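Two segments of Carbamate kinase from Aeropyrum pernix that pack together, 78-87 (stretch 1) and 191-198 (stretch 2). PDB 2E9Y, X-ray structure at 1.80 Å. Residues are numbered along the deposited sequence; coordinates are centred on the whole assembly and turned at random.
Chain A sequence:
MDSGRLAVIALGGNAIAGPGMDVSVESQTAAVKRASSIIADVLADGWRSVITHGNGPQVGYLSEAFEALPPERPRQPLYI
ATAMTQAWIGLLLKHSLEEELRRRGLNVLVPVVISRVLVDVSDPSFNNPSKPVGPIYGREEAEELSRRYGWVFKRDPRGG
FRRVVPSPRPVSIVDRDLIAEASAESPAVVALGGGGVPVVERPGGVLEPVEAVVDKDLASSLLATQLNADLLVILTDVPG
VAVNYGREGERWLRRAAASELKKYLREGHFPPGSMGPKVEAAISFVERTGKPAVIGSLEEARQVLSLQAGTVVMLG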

ATOM      1  N   LEU A  78      -4.592  13.681  -1.527  1.00 13.33           N
ATOM      2  CA  LEU A  78      -5.251  12.659  -2.327  1.00 16.54           C
ATOM      3  C   LEU A  78      -4.331  11.571  -2.872  1.00 15.28           C
ATOM      4  O   LEU A  78      -4.727  10.410  -2.943  1.00 14.93           O
ATOM      5  CB  LEU A  78      -6.011  13.325  -3.483  1.00 17.81           C
ATOM      6  CG  LEU A  78      -6.840  12.445  -4.422  1.00 20.13           C
ATOM      7  CD1 LEU A  78      -7.856  11.648  -3.628  1.00 19.03           C
ATOM      8  CD2 LEU A  78      -7.544  13.325  -5.447  1.00 19.74           C
ATOM      9  N   TYR A  79      -3.109  11.921  -3.259  1.00 14.92           N
ATOM     10  CA  TYR A  79      -2.229  10.891  -3.803  1.00 14.49           C
ATOM     11  C   TYR A  79      -1.819   9.877  -2.745  1.00 15.22           C
ATOM     12  O   TYR A  79      -1.557   8.721  -3.073  1.00 13.49           O
ATOM     13  CB  TYR A  79      -1.002  11.510  -4.482  1.00 16.53           C
ATOM     14  CG  TYR A  79      -0.172  12.421  -3.621  1.00 20.52           C
ATOM     15  CD1 TYR A  79       0.799  11.912  -2.767  1.00 21.41           C
ATOM     16  CD2 TYR A  79      -0.331  13.808  -3.695  1.00 23.14           C
ATOM     17  CE1 TYR A  79       1.604  12.763  -2.005  1.00 24.37           C
ATOM     18  CE2 TYR A  79       0.463  14.663  -2.942  1.00 26.40           C
ATOM     19  CZ  TYR A  79       1.429  14.132  -2.102  1.00 26.41           C
ATOM     20  OH  TYR A  79       2.226  14.979  -1.366  1.00 30.65           O
ATOM     21  N   ILE A  80      -1.772  10.303  -1.483  1.00 13.06           N
ATOM     22  CA  ILE A  80      -1.447   9.383  -0.396  1.00 13.86           C
ATOM     23  C   ILE A  80      -2.685   8.510  -0.158  1.00 12.95           C
ATOM     24  O   ILE A  80      -2.574   7.308   0.101  1.00 13.32           O
ATOM     25  CB  ILE A  80      -1.078  10.144   0.904  1.00 14.30           C
ATOM     26  CG1 ILE A  80       0.316  10.768   0.762  1.00 16.64           C
ATOM     27  CG2 ILE A  80      -1.104   9.199   2.103  1.00 14.36           C
ATOM     28  CD1 ILE A  80       1.401   9.779   0.433  1.00 22.88           C
ATOM     29  N   ALA A  81      -3.865   9.114  -0.243  1.00 11.76           N
ATOM     30  CA  ALA A  81      -5.104   8.364  -0.069  1.00 11.75           C
ATOM     31  C   ALA A  81      -5.175   7.294  -1.160  1.00 12.46           C
ATOM     32  O   ALA A  81      -5.513   6.138  -0.895  1.00 11.29           O
ATOM     33  CB  ALA A  81      -6.310   9.295  -0.159  1.00 10.91           C
ATOM     34  N   THR A  82      -4.839   7.675  -2.387  1.00 11.22           N
ATOM     35  CA  THR A  82      -4.859   6.718  -3.487  1.00 11.84           C
ATOM     36  C   THR A  82      -3.884   5.569  -3.220  1.00 11.30           C
ATOM     37  O   THR A  82      -4.225   4.404  -3.425  1.00 11.60           O
ATOM     38  CB  THR A  82      -4.502   7.394  -4.829  1.00 14.78           C
ATOM     39  OG1 THR A  82      -5.550   8.298  -5.194  1.00 16.38           O
ATOM     40  CG2 THR A  82      -4.332   6.352  -5.930  1.00 14.02           C
ATOM     41  N   ALA A  83      -2.676   5.891  -2.765  1.00 10.89           N
ATOM     42  CA  ALA A  83      -1.688   4.846  -2.468  1.00 11.78           C
ATOM     43  C   ALA A  83      -2.257   3.898  -1.416  1.00 12.65           C
ATOM     44  O   ALA A  83      -2.126   2.671  -1.517  1.00 10.71           O
ATOM     45  CB  ALA A  83      -0.384   5.467  -1.966  1.00 13.97           C
ATOM     46  N   MET A  84      -2.893   4.468  -0.397  1.00 11.30           N
ATOM     47  CA  MET A  84      -3.513   3.670   0.650  1.00 11.85           C
ATOM     48  C   MET A  84      -4.515   2.677   0.066  1.00 11.76           C
ATOM     49  O   MET A  84      -4.574   1.515   0.449  1.00 10.49           O
ATOM     50  CB  MET A  84      -4.222   4.619   1.617  1.00 12.39           C
ATOM     51  CG  MET A  84      -3.253   5.306   2.581  1.00 14.66           C
ATOM     52  SD  MET A  84      -4.106   6.305   3.809  1.00 19.10           S
ATOM     53  CE  MET A  84      -2.671   7.175   4.458  1.00 20.06           C
ATOM     54  N   THR A  85      -5.343   3.139  -0.877  1.00 11.26           N
ATOM     55  CA  THR A  85      -6.342   2.248  -1.464  1.00 11.70           C
ATOM     56  C   THR A  85      -5.704   1.114  -2.263  1.00 12.16           C
ATOM     57  O   THR A  85      -6.309   0.052  -2.425  1.00 12.25           O
ATOM     58  CB  THR A  85      -7.363   2.997  -2.386  1.00 11.72           C
ATOM     59  OG1 THR A  85      -6.703   3.526  -3.545  1.00 12.92           O
ATOM     60  CG2 THR A  85      -8.039   4.124  -1.622  1.00 11.41           C
ATOM     61  N   GLN A  86      -4.496   1.325  -2.775  1.00 11.16           N
ATOM     62  CA  GLN A  86      -3.845   0.256  -3.528  1.00 12.02           C
ATOM     63  C   GLN A  86      -3.498  -0.891  -2.580  1.00 11.17           C
ATOM     64  O   GLN A  86      -3.610  -2.059  -2.944  1.00 12.97           O
ATOM     65  CB  GLN A  86      -2.577   0.757  -4.245  1.00 10.22           C
ATOM     66  CG  GLN A  86      -2.856   1.806  -5.323  1.00 10.90           C
ATOM     67  CD  GLN A  86      -1.626   2.173  -6.154  1.00 11.60           C
ATOM     68  OE1 GLN A  86      -0.485   1.946  -5.745  1.00 13.37           O
ATOM     69  NE2 GLN A  86      -1.862   2.761  -7.327  1.00 10.92           N
ATOM     70  N   ALA A  87      -3.094  -0.562  -1.357  1.00 11.62           N
ATOM     71  CA  ALA A  87      -2.759  -1.596  -0.379  1.00 10.84           C
ATOM     72  C   ALA A  87      -4.031  -2.210   0.209  1.00 12.76           C
ATOM     73  O   ALA A  87      -4.105  -3.423   0.428  1.00 13.48           O
ATOM     74  CB  ALA A  87      -1.904  -1.003   0.735  1.00 12.28           C
ATOM     75  N   ALA A 191      -2.105  -4.576  -9.779  1.00 14.00           N
ATOM     76  CA  ALA A 191      -1.406  -3.310  -9.950  1.00 14.33           C
ATOM     77  C   ALA A 191      -2.308  -2.195 -10.452  1.00 14.53           C
ATOM     78  O   ALA A 191      -3.477  -2.412 -10.770  1.00 13.68           O
ATOM     79  CB  ALA A 191      -0.225  -3.497 -10.914  1.00 15.67           C
ATOM     80  N   LEU A 192      -1.741  -0.996 -10.506  1.00 15.15           N
ATOM     81  CA  LEU A 192      -2.439   0.184 -10.986  1.00 15.37           C
ATOM     82  C   LEU A 192      -3.781   0.386 -10.288  1.00 14.99           C
ATOM     83  O   LEU A 192      -4.764   0.773 -10.912  1.00 15.21           O
ATOM     84  CB  LEU A 192      -2.631   0.066 -12.509  1.00 18.41           C
ATOM     85  CG  LEU A 192      -2.578   1.343 -13.353  1.00 21.70           C
ATOM     86  CD1 LEU A 192      -1.371   2.172 -12.955  1.00 20.87           C
ATOM     87  CD2 LEU A 192      -2.506   0.976 -14.831  1.00 21.13           C
ATOM     88  N   GLY A 193      -3.814   0.142  -8.981  1.00 13.21           N
ATOM     89  CA  GLY A 193      -5.049   0.306  -8.243  1.00 12.56           C
ATOM     90  C   GLY A 193      -5.572   1.731  -8.303  1.00 13.37           C
ATOM     91  O   GLY A 193      -4.818   2.684  -8.118  1.00 14.17           O
ATOM     92  N   GLY A 194      -6.867   1.874  -8.563  1.00 13.28           N
ATOM     93  CA  GLY A 194      -7.497   3.191  -8.607  1.00 14.32           C
ATOM     94  C   GLY A 194      -7.052   4.018  -9.822  1.00 14.77           C
ATOM     95  O   GLY A 194      -7.317   5.207  -9.936  1.00 16.33           O
ATOM     96  N   GLY A 195      -6.320   3.359 -10.738  1.00 14.57           N
ATOM     97  CA  GLY A 195      -5.850   4.076 -11.923  1.00 15.52           C
ATOM     98  C   GLY A 195      -4.404   4.562 -11.757  1.00 16.44           C
ATOM     99  O   GLY A 195      -3.793   5.121 -12.657  1.00 16.69           O
ATOM    100  N   GLY A 196      -3.877   4.366 -10.533  1.00 14.02           N
ATOM    101  CA  GLY A 196      -2.488   4.728 -10.278  1.00 13.91           C
ATOM    102  C   GLY A 196      -2.360   6.060  -9.525  1.00 15.08           C
ATOM    103  O   GLY A 196      -3.256   6.894  -9.529  1.00 13.69           O
ATOM    104  N   VAL A 197      -1.202   6.227  -8.856  1.00 14.23           N
ATOM    105  CA  VAL A 197      -0.861   7.514  -8.248  1.00 15.47           C
ATOM    106  C   VAL A 197      -0.269   8.490  -9.282  1.00 15.62           C
ATOM    107  O   VAL A 197       0.792   8.261  -9.858  1.00 16.49           O
ATOM    108  CB  VAL A 197       0.166   7.230  -7.150  1.00 13.75           C
ATOM    109  CG1 VAL A 197       0.628   8.532  -6.498  1.00 16.21           C
ATOM    110  CG2 VAL A 197      -0.442   6.327  -6.095  1.00 15.96           C
ATOM    111  N   PRO A 198      -0.977   9.607  -9.564  1.00 17.21           N
ATOM    112  CA  PRO A 198      -0.511  10.574 -10.540  1.00 17.60           C
ATOM    113  C   PRO A 198       0.697  11.345 -10.083  1.00 15.98           C
ATOM    114  O   PRO A 198       0.754  11.913  -9.002  1.00 14.88           O
ATOM    115  CB  PRO A 198      -1.600  11.604 -10.783  1.00 19.79           C
ATOM    116  CG  PRO A 198      -2.845  11.132 -10.068  1.00 21.37           C
ATOM    117  CD  PRO A 198      -2.269  10.042  -9.043  1.00 18.89           C
TER

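A helix can pack against an irregular loop by turning one face toward it and letting a single polar side chain hydrogen-bond to one carbonyl of the loop's backbone, and this pair of segments from carbamate kinase illustrates the principle. Residues 78-87 are helical throughout, with regular i to i+4 bonds such as Thr82 N to Leu78 O at 2.8 Å and Thr85 N to Ala81 O at 3.0 Å. The other stretch is held in shape by two short-range bonds, from Gly195 N to Leu192 O at 3.0 Å and from Gly196 N to Gly193 O at 3.1 Å, before it enters a strand at Val197. The backbones come nearest where the CA atoms of Gln86 and Gly193 lie 4.9 Å apart, and they are again close at Tyr79 and Val197, whose CA atoms are 5.7 Å apart. Touching residues are at least 106 positions apart in sequence, and the contact buries 330 Å² in all.

Of the four glycines, Gly193 is the one whose bare backbone matters directly to the close approach; the other three answer to the loop's own conformation. At Gly193 an ideal CB would fall 3.1 Å from Gln86 CG, so the bare backbone leaves room for the glutamine chain. Gly194 has a positive phi, which favours glycine. Gly195 and Gly196 adopt backbone angles that would jam a CB against the preceding carbonyl oxygen, and an ideal CB on Gly196 would also lie 3.0 Å from Leu192 CD1.

Gln86 supplies the hydrogen bond across the contact. Its chi1 (m) and chi2 (t) extend the side chain so that NE2 donates to Gly193 O over 3.1 Å, with a nearly straight N-H...O angle of 163°. The same carbonyl accepts the bond from Gly196 N, so the glutamine engages an oxygen already used in the turn. NE2 also lies 3.6 Å from Gly196 CA. The amide is thus buried without being left unpaired, and both its OE1 and NE2 have further partners elsewhere in the structure.

Toward the start of the helix the contact becomes apolar and centres on Val197, whose branched side chain spans successive helical turns. Its CG1 meets Tyr79 CB at 3.9 Å, while its CG2 lies 3.9 Å from Thr82 CG2 and 4.2 Å from Ala83 CB. Tyr79 contributes its CB while the end of its side chain leads away. Thr82, with chi1 in m, presents its methyl to the loop, CG2 approaching Gly196 O at 3.8 Å. Ala83, whose CA-to-CB bond points sideways, adds its methyl to the flank of this apolar patch.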